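Local coordinates for conserved hypothetical secreted protein (Helicobacter pylori, PDB 4RNZ), which helps to determine cell shape and is a zinc-containing M23B metallopeptidase, probably acting as an endopeptidase on peptidoglycan, at residues Arg130-Lys136 and Val161-Gln167; Gly248-Val253 and Tyr264-Phe270; Gly152-Ile156 and Lys306-Pro310. Residue numbers count along the deposited sequence, not the author numbering.

How the contacts relate
Contact 1 lies at one end of the molecule, contact 2 at the other, with their centres 46 Å apart on opposite sides of the chain's centre. Contact 3 sits between them, close to that centre. Contact 1 mixes buried strand residues with an exposed loop. It combines backbone and serine hydrogen bonds with waters around D135. Contact 2 is the most buried and covers the largest area, with apolar packing and backbone pairing beside the zinc site. Contact 3 is the smallest. It also uses waters, but turns on an arginine bonded to a carbonyl. Contacts 1 and 3 share strand 153-163. Of the three, only contact 3 joins segments of the second domain and the M23 domain.

Contact 1 (Arg130-Lys136 and Val161-Gln167); sequences RLVKNDK and VSSRSNQ
Segment 130-136 leaves a helix at R130 and makes a type II turn from V132 to D135, with D135 N bonded to V132 O at 2.8 Å. Segment 161-167 makes a type I' turn from S163 to N166, which exchange two backbone hydrogen bonds. K136 lies nearest S162, with CA atoms 5.2 Å apart. S162 N donates to K136 O at 3.0 Å. The return bond goes to a side chain: S162 is p, and its OG accepts from K136 N at 3.0 Å. K136 is m, t, m, m along its chain. D135 is m and points toward the other segment. D135 OD2 accepts from V132 N at 2.7 Å, across its own turn. Water 1 bridges D135 OD2 (2.6 Å), R130 O (2.5 Å) and S163 OG (2.5 Å), with S163 in t. Water 2 joins D135 OD1 (2.9 Å) to R164 N (2.7 Å). L131 is mt and brings CD2 to 4.2 Å from V161 CB. L131 and V161 both rest on I137. The arrangement is typical of one end of an antiparallel sheet, where a two-residue type I' hairpin (153-163/166-172) meets the loop entering the neighbouring strand 136-146.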
loop_
_atom_site.group_PDB
_atom_site.type_symbol
_atom_site.label_atom_id
_atom_site.label_comp_id
_atom_site.label_asym_id
_atom_site.label_seq_id
_atom_site.Cartn_x
_atom_site.Cartn_y
_atom_site.Cartn_z
ATOM N N ARG A 130 -25.005 5.993 -6.824
ATOM C CA ARG A 130 -26.208 5.968 -7.665
ATOM C C ARG A 130 -26.063 5.200 -8.978
ATOM O O ARG A 130 -26.854 5.391 -9.916
ATOM C CB ARG A 130 -26.620 7.399 -7.970
ATOM C CG ARG A 130 -26.973 8.177 -6.716
ATOM C CD ARG A 130 -27.458 9.569 -7.056
ATOM N NE ARG A 130 -27.653 10.357 -5.840
ATOM C CZ ARG A 130 -27.745 11.684 -5.802
ATOM N NH1 ARG A 130 -27.670 12.404 -6.921
ATOM N NH2 ARG A 130 -27.912 12.299 -4.638
ATOM N N LEU A 131 -25.059 4.338 -9.074
ATOM C CA LEU A 131 -24.905 3.551 -10.293
ATOM C C LEU A 131 -26.036 2.521 -10.378
ATOM O O LEU A 131 -26.388 1.882 -9.377
ATOM C CB LEU A 131 -23.561 2.825 -10.338
ATOM C CG LEU A 131 -22.288 3.638 -10.581
ATOM C CD1 LEU A 131 -21.099 2.697 -10.443
ATOM C CD2 LEU A 131 -22.291 4.301 -11.943
ATOM N N VAL A 132 -26.571 2.359 -11.581
ATOM C CA VAL A 132 -27.642 1.401 -11.837
ATOM C C VAL A 132 -27.320 0.556 -13.061
ATOM O O VAL A 132 -26.396 0.865 -13.831
ATOM C CB VAL A 132 -28.995 2.121 -12.053
ATOM C CG1 VAL A 132 -29.313 2.996 -10.856
ATOM C CG2 VAL A 132 -28.981 2.946 -13.339
ATOM N N LYS A 133 -28.120 -0.488 -13.253
ATOM C CA LYS A 133 -27.913 -1.438 -14.337
ATOM C C LYS A 133 -27.580 -0.751 -15.645
ATOM O O LYS A 133 -28.129 0.302 -15.977
ATOM C CB LYS A 133 -29.129 -2.362 -14.506
ATOM C CG LYS A 133 -28.759 -3.727 -15.050
ATOM C CD LYS A 133 -29.923 -4.696 -15.006
ATOM C CE LYS A 133 -29.683 -5.873 -15.946
ATOM N NZ LYS A 133 -30.553 -7.057 -15.661
ATOM N N ASN A 134 -26.629 -1.343 -16.358
ATOM C CA ASN A 134 -26.117 -0.804 -17.621
ATOM C C ASN A 134 -25.262 0.477 -17.525
ATOM O O ASN A 134 -24.794 0.966 -18.538
ATOM C CB ASN A 134 -27.247 -0.646 -18.665
ATOM C CG ASN A 134 -28.033 -1.947 -18.892
ATOM O OD1 ASN A 134 -29.248 -1.923 -19.047
ATOM N ND2 ASN A 134 -27.347 -3.078 -18.900
ATOM N N ASP A 135 -25.032 1.009 -16.326
ATOM C CA ASP A 135 -24.008 2.041 -16.178
ATOM C C ASP A 135 -22.624 1.406 -16.400
ATOM O O ASP A 135 -22.441 0.207 -16.205
ATOM C CB ASP A 135 -24.086 2.702 -14.813
ATOM C CG ASP A 135 -25.247 3.669 -14.707
ATOM O OD1 ASP A 135 -25.717 4.123 -15.750
ATOM O OD2 ASP A 135 -25.665 3.986 -13.584
ATOM N N LYS A 136 -21.670 2.208 -16.841
ATOM C CA LYS A 136 -20.346 1.690 -17.181
ATOM C C LYS A 136 -19.310 1.909 -16.065
ATOM O O LYS A 136 -19.363 2.898 -15.314
ATOM C CB LYS A 136 -19.855 2.297 -18.469
ATOM C CG LYS A 136 -20.833 2.152 -19.621
ATOM C CD LYS A 136 -20.287 2.832 -20.864
ATOM C CE LYS A 136 -20.334 4.362 -20.790
ATOM N NZ LYS A 136 -21.689 4.945 -21.050
ATOM N N VAL A 161 -16.436 5.825 -14.040
ATOM C CA VAL A 161 -17.797 5.326 -13.889
ATOM C C VAL A 161 -18.711 6.357 -14.575
ATOM O O VAL A 161 -18.435 7.560 -14.534
ATOM C CB VAL A 161 -18.188 5.056 -12.428
ATOM C CG1 VAL A 161 -17.136 4.200 -11.729
ATOM C CG2 VAL A 161 -18.418 6.354 -11.671
ATOM N N SER A 162 -19.730 5.865 -15.276
ATOM C CA SER A 162 -20.685 6.712 -16.005
ATOM C C SER A 162 -22.031 6.577 -15.336
ATOM O O SER A 162 -22.434 5.481 -14.946
ATOM C CB SER A 162 -20.840 6.265 -17.441
ATOM O OG SER A 162 -21.651 5.104 -17.461
ATOM N N SER A 163 -22.717 7.697 -15.196
ATOM C CA SER A 163 -24.047 7.736 -14.606
ATOM C C SER A 163 -24.787 8.880 -15.305
ATOM O O SER A 163 -24.267 10.006 -15.405
ATOM C CB SER A 163 -23.947 7.965 -13.099
ATOM O OG SER A 163 -25.218 8.009 -12.488
ATOM N N ARG A 164 -25.961 8.572 -15.853
ATOM C CA ARG A 164 -26.759 9.566 -16.562
ATOM C C ARG A 164 -25.938 10.208 -17.688
ATOM O O ARG A 164 -25.913 11.427 -17.847
ATOM C CB ARG A 164 -27.276 10.604 -15.564
ATOM C CG ARG A 164 -27.989 9.973 -14.367
ATOM C CD ARG A 164 -28.640 11.014 -13.464
ATOM N NE ARG A 164 -29.505 11.929 -14.213
ATOM C CZ ARG A 164 -30.743 11.647 -14.626
ATOM N NH1 ARG A 164 -31.297 10.467 -14.374
ATOM N NH2 ARG A 164 -31.430 12.553 -15.310
ATOM N N SER A 165 -25.242 9.356 -18.443
ATOM C CA SER A 165 -24.332 9.771 -19.522
ATOM C C SER A 165 -23.107 10.611 -19.107
ATOM O O SER A 165 -22.275 10.915 -19.957
ATOM C CB SER A 165 -25.098 10.493 -20.642
ATOM O OG SER A 165 -25.752 9.555 -21.473
ATOM N N ASN A 166 -22.985 10.986 -17.835
ATOM C CA ASN A 166 -21.809 11.710 -17.372
ATOM C C ASN A 166 -20.732 10.752 -16.860
ATOM O O ASN A 166 -21.042 9.764 -16.194
ATOM C CB ASN A 166 -22.177 12.742 -16.307
ATOM C CG ASN A 166 -22.656 14.054 -16.920
ATOM O OD1 ASN A 166 -23.386 14.052 -17.899
ATOM N ND2 ASN A 166 -22.223 15.175 -16.357
ATOM N N GLN A 167 -19.474 11.060 -17.174
ATOM C CA GLN A 167 -18.349 10.177 -16.852
ATOM C C GLN A 167 -17.444 10.809 -15.791
ATOM O O GLN A 167 -17.101 11.993 -15.879
ATOM C CB GLN A 167 -17.607 9.812 -18.137
ATOM C CG GLN A 167 -18.586 9.289 -19.188
ATOM C CD GLN A 167 -17.958 8.422 -20.261
ATOM O OE1 GLN A 167 -16.876 8.719 -20.767
ATOM N NE2 GLN A 167 -18.653 7.344 -20.631
HETATM O O HOH W 1 -26.805 6.023 -12.330
HETATM O O HOH W 2 -27.512 6.387 -15.932
#

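Contact 2 (Gly248-Val253 and Tyr264-Phe270); sequences GYGKVV and YAHMSAF
This is the 252-257/260-267 hairpin of the M23 peptidase domain, one end of which borders the zinc site. The segments run antiparallel. V253 and Y264 form a hydrogen-bonded pair, with V253 N to Y264 O at 3.1 Å and Y264 N to V253 O at 2.9 Å. Beyond them both segments turn corners, at K251 and H266. M267 N still reaches K251 O at 3.0 Å. G250 has positive phi, and Y249 and G250 form a classic beta bulge. The small A265 leaves a hollow on one face. V252 CG2 fills it at 4.0 Å from A265 CB, and Y249 CD1 at 3.5 Å from A265 CB. V253 is t, and V253 CG2 packs against both M267 CE and F270 CD1, each 3.6 Å away. The F270 ring lies beside the K251 side chain, with F270 CZ 3.5 Å from K251 CB. K251 is extended beyond chi1, and K251 NZ bonds S268 O at 3.1 Å. H266 ND1 and NE2 hydrogen-bond T292 O and E34 OE1; nearest atoms of the H266 side chain and the zinc are about 5 Å apart. Strands 238-243 and 299-306 flank the hairpin: V252 touches F242, and A265 pairs with the zinc ligand H301.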
loop_
_atom_site.group_PDB
_atom_site.type_symbol
_atom_site.label_atom_id
_atom_site.label_comp_id
_atom_site.label_asym_id
_atom_site.label_seq_id
_atom_site.Cartn_x
_atom_site.Cartn_y
_atom_site.Cartn_z
ATOM N N GLY A 248 11.494 -4.481 16.719
ATOM C CA GLY A 248 11.948 -3.429 15.814
ATOM C C GLY A 248 11.068 -2.182 15.926
ATOM O O GLY A 248 11.527 -1.077 15.676
ATOM N N TYR A 249 9.816 -2.367 16.319
ATOM C CA TYR A 249 8.909 -1.247 16.561
ATOM C C TYR A 249 8.651 -1.007 18.043
ATOM O O TYR A 249 8.131 0.053 18.414
ATOM C CB TYR A 249 7.571 -1.519 15.912
ATOM C CG TYR A 249 7.422 -1.201 14.452
ATOM C CD1 TYR A 249 8.196 -0.230 13.827
ATOM C CD2 TYR A 249 6.425 -1.823 13.713
ATOM C CE1 TYR A 249 8.016 0.076 12.492
ATOM C CE2 TYR A 249 6.235 -1.530 12.385
ATOM C CZ TYR A 249 7.036 -0.568 11.776
ATOM O OH TYR A 249 6.864 -0.250 10.456
ATOM N N GLY A 250 8.969 -1.981 18.892
ATOM C CA GLY A 250 8.537 -1.931 20.276
ATOM C C GLY A 250 7.025 -1.976 20.364
ATOM O O GLY A 250 6.382 -2.746 19.636
ATOM N N LYS A 251 6.441 -1.149 21.235
ATOM C CA LYS A 251 4.980 -1.046 21.310
ATOM C C LYS A 251 4.441 -0.244 20.135
ATOM O O LYS A 251 4.941 0.842 19.833
ATOM C CB LYS A 251 4.508 -0.402 22.623
ATOM C CG LYS A 251 4.662 -1.312 23.828
ATOM C CD LYS A 251 4.178 -0.680 25.117
ATOM C CE LYS A 251 4.859 -1.309 26.314
ATOM N NZ LYS A 251 4.329 -0.681 27.548
ATOM N N VAL A 252 3.403 -0.769 19.510
ATOM C CA VAL A 252 2.875 -0.188 18.301
ATOM C C VAL A 252 1.352 -0.360 18.217
ATOM O O VAL A 252 0.766 -1.347 18.684
ATOM C CB VAL A 252 3.617 -0.768 17.071
ATOM C CG1 VAL A 252 3.588 -2.288 17.088
ATOM C CG2 VAL A 252 3.018 -0.251 15.775
ATOM N N VAL A 253 0.705 0.644 17.656
ATOM C CA VAL A 253 -0.717 0.597 17.350
ATOM C C VAL A 253 -0.837 0.776 15.854
ATOM O O VAL A 253 -0.141 1.612 15.262
ATOM C CB VAL A 253 -1.473 1.774 18.019
ATOM C CG1 VAL A 253 -2.915 1.870 17.510
ATOM C CG2 VAL A 253 -1.431 1.638 19.530
ATOM N N TYR A 264 1.909 3.527 14.414
ATOM C CA TYR A 264 2.454 4.422 15.427
ATOM C C TYR A 264 3.319 3.608 16.361
ATOM O O TYR A 264 2.783 2.898 17.206
ATOM C CB TYR A 264 1.306 5.002 16.245
ATOM C CG TYR A 264 0.294 5.748 15.432
ATOM C CD1 TYR A 264 -0.718 5.077 14.770
ATOM C CD2 TYR A 264 0.342 7.126 15.338
ATOM C CE1 TYR A 264 -1.660 5.768 14.010
ATOM C CE2 TYR A 264 -0.590 7.823 14.593
ATOM C CZ TYR A 264 -1.598 7.142 13.943
ATOM O OH TYR A 264 -2.503 7.841 13.190
ATOM N N ALA A 265 4.640 3.714 16.226
ATOM C CA ALA A 265 5.554 2.790 16.892
ATOM C C ALA A 265 6.526 3.469 17.853
ATOM O O ALA A 265 6.775 4.675 17.778
ATOM C CB ALA A 265 6.338 1.982 15.854
ATOM N N HIS A 266 7.094 2.618 18.706
ATOM C CA HIS A 266 8.020 2.945 19.767
ATOM C C HIS A 266 7.332 3.575 20.977
ATOM O O HIS A 266 7.926 4.387 21.659
ATOM C CB HIS A 266 9.169 3.834 19.269
ATOM C CG HIS A 266 9.939 3.232 18.135
ATOM N ND1 HIS A 266 10.688 2.087 18.273
ATOM C CD2 HIS A 266 10.060 3.605 16.840
ATOM C CE1 HIS A 266 11.240 1.782 17.114
ATOM N NE2 HIS A 266 10.868 2.685 16.228
ATOM N N MET A 267 6.102 3.187 21.255
ATOM C CA MET A 267 5.355 3.812 22.324
ATOM C C MET A 267 5.874 3.334 23.685
ATOM O O MET A 267 6.367 2.214 23.802
ATOM C CB MET A 267 3.877 3.481 22.205
ATOM C CG MET A 267 3.210 4.005 20.958
ATOM S SD MET A 267 1.440 3.987 21.210
ATOM C CE MET A 267 0.982 4.372 19.532
ATOM N N SER A 268 5.771 4.191 24.704
ATOM C CA SER A 268 6.061 3.783 26.083
ATOM C C SER A 268 4.804 3.199 26.698
ATOM O O SER A 268 4.890 2.395 27.618
ATOM C CB SER A 268 6.617 4.936 26.929
ATOM O OG SER A 268 5.770 6.070 26.883
ATOM N N ALA A 269 3.638 3.538 26.157
ATOM C CA ALA A 269 2.368 3.066 26.718
ATOM C C ALA A 269 1.219 3.311 25.758
ATOM O O ALA A 269 1.256 4.266 24.966
ATOM C CB ALA A 269 2.087 3.784 28.043
ATOM N N PHE A 270 0.193 2.473 25.848
ATOM C CA PHE A 270 -1.044 2.646 25.096
ATOM C C PHE A 270 -2.039 3.386 25.975
ATOM O O PHE A 270 -1.952 3.305 27.195
ATOM C CB PHE A 270 -1.639 1.287 24.720
ATOM C CG PHE A 270 -0.669 0.375 24.016
ATOM C CD1 PHE A 270 -0.152 0.721 22.771
ATOM C CD2 PHE A 270 -0.286 -0.841 24.591
ATOM C CE1 PHE A 270 0.746 -0.111 22.118
ATOM C CE2 PHE A 270 0.608 -1.681 23.946
ATOM C CZ PHE A 270 1.120 -1.319 22.704
#

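Contact 3 (Gly152-Ile156 and Lys306-Pro310); sequences GQPTI and KNSRP
Q153 and R309 bury the most surface here. The R309 side chain is mt for chi1 and chi2, then m at chi3, which brings its guanidinium beside segment 152-156. R309 NH1 and NH2 both donate to P154 O, each at 3.2 Å, so one carbonyl takes a forked bond in the guanidinium plane. T155 OG1 lies over one face, 3.4 Å from R309 CZ. Water 3 accepts from R309 NH1 (2.9 Å) and Q153 N (3.0 Å). R309 ends a type I' turn from K306, closed by R309 N to K306 O at 3.1 Å. The turn connects strands 299-306 and 309-311 of the M23 domain and meets strand 153-163 of the second domain. The CA-to-CB bond of Q153 points toward segment 306-310, and Q153 CA is 6.7 Å from N307 CA. Q153 is mt, and Q153 CD comes 3.4 Å from N307 O. Its OE1 bonds Q117 of helix 112-121, while Q153 NE2 donates to water 4 at 3.1 Å.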
loop_
_atom_site.group_PDB
_atom_site.type_symbol
_atom_site.label_atom_id
_atom_site.label_comp_id
_atom_site.label_asym_id
_atom_site.label_seq_id
_atom_site.Cartn_x
_atom_site.Cartn_y
_atom_site.Cartn_z
ATOM N N GLY A 152 1.513 -8.734 -3.971
ATOM C CA GLY A 152 1.154 -7.413 -3.482
ATOM C C GLY A 152 -0.253 -7.086 -3.959
ATOM O O GLY A 152 -1.090 -7.964 -4.087
ATOM N N GLN A 153 -0.499 -5.834 -4.286
ATOM C CA GLN A 153 -1.834 -5.425 -4.693
ATOM C C GLN A 153 -1.715 -4.798 -6.055
ATOM O O GLN A 153 -0.641 -4.367 -6.456
ATOM C CB GLN A 153 -2.432 -4.419 -3.685
ATOM C CG GLN A 153 -2.908 -5.046 -2.358
ATOM C CD GLN A 153 -3.994 -4.229 -1.646
ATOM O OE1 GLN A 153 -4.835 -3.587 -2.268
ATOM N NE2 GLN A 153 -3.982 -4.274 -0.330
ATOM N N PRO A 154 -2.839 -4.693 -6.759
ATOM C CA PRO A 154 -2.805 -3.971 -8.019
ATOM C C PRO A 154 -2.704 -2.473 -7.805
ATOM O O PRO A 154 -2.834 -1.968 -6.669
ATOM C CB PRO A 154 -4.142 -4.360 -8.671
ATOM C CG PRO A 154 -5.041 -4.672 -7.530
ATOM C CD PRO A 154 -4.153 -5.315 -6.492
ATOM N N THR A 155 -2.468 -1.765 -8.895
ATOM C CA THR A 155 -2.432 -0.339 -8.895
ATOM C C THR A 155 -3.395 0.158 -9.975
ATOM O O THR A 155 -3.252 -0.216 -11.166
ATOM C CB THR A 155 -0.997 0.165 -9.155
ATOM O OG1 THR A 155 -0.138 -0.323 -8.123
ATOM C CG2 THR A 155 -0.926 1.667 -9.153
ATOM N N ILE A 156 -4.370 0.983 -9.573
ATOM C CA ILE A 156 -5.276 1.612 -10.533
ATOM C C ILE A 156 -4.625 2.817 -11.159
ATOM O O ILE A 156 -4.252 3.748 -10.456
ATOM C CB ILE A 156 -6.589 2.046 -9.854
ATOM C CG1 ILE A 156 -7.372 0.801 -9.435
ATOM C CG2 ILE A 156 -7.396 2.951 -10.780
ATOM C CD1 ILE A 156 -8.558 1.103 -8.538
ATOM N N LYS A 306 -0.855 2.778 1.868
ATOM C CA LYS A 306 -2.026 2.846 0.998
ATOM C C LYS A 306 -2.063 1.583 0.143
ATOM O O LYS A 306 -1.159 1.371 -0.645
ATOM C CB LYS A 306 -1.959 4.060 0.078
ATOM C CG LYS A 306 -3.155 4.169 -0.868
ATOM C CD LYS A 306 -3.100 5.406 -1.759
ATOM C CE LYS A 306 -4.192 5.381 -2.834
ATOM N NZ LYS A 306 -4.334 6.673 -3.581
ATOM N N ASN A 307 -3.108 0.776 0.286
ATOM C CA ASN A 307 -3.260 -0.449 -0.518
ATOM C C ASN A 307 -2.046 -1.370 -0.339
ATOM O O ASN A 307 -1.543 -1.968 -1.292
ATOM C CB ASN A 307 -3.504 -0.107 -1.991
ATOM C CG ASN A 307 -4.913 0.401 -2.231
ATOM O OD1 ASN A 307 -5.833 -0.072 -1.607
ATOM N ND2 ASN A 307 -5.074 1.351 -3.136
ATOM N N SER A 308 -1.571 -1.409 0.903
ATOM C CA SER A 308 -0.464 -2.246 1.356
ATOM C C SER A 308 0.925 -1.649 1.114
ATOM O O SER A 308 1.910 -2.157 1.647
ATOM C CB SER A 308 -0.583 -3.675 0.772
ATOM O OG SER A 308 0.070 -3.713 -0.503
ATOM N N ARG A 309 1.024 -0.569 0.346
ATOM C CA ARG A 309 2.301 0.014 -0.001
ATOM C C ARG A 309 2.615 1.246 0.860
ATOM O O ARG A 309 1.778 2.109 1.026
ATOM C CB ARG A 309 2.305 0.407 -1.462
ATOM C CG ARG A 309 2.191 -0.803 -2.397
ATOM C CD ARG A 309 2.132 -0.368 -3.846
ATOM N NE ARG A 309 0.843 0.225 -4.176
ATOM C CZ ARG A 309 -0.202 -0.423 -4.705
ATOM N NH1 ARG A 309 -0.162 -1.725 -4.997
ATOM N NH2 ARG A 309 -1.315 0.254 -4.964
ATOM N N PRO A 310 3.827 1.316 1.419
ATOM C CA PRO A 310 4.199 2.492 2.209
ATOM C C PRO A 310 4.166 3.741 1.349
ATOM O O PRO A 310 4.554 3.709 0.181
ATOM C CB PRO A 310 5.644 2.188 2.674
ATOM C CG PRO A 310 6.103 0.979 1.930
ATOM C CD PRO A 310 4.922 0.341 1.270
HETATM O O HOH W 3 1.636 -3.792 -4.052
HETATM O O HOH W 4 -5.979 -2.223 0.959
#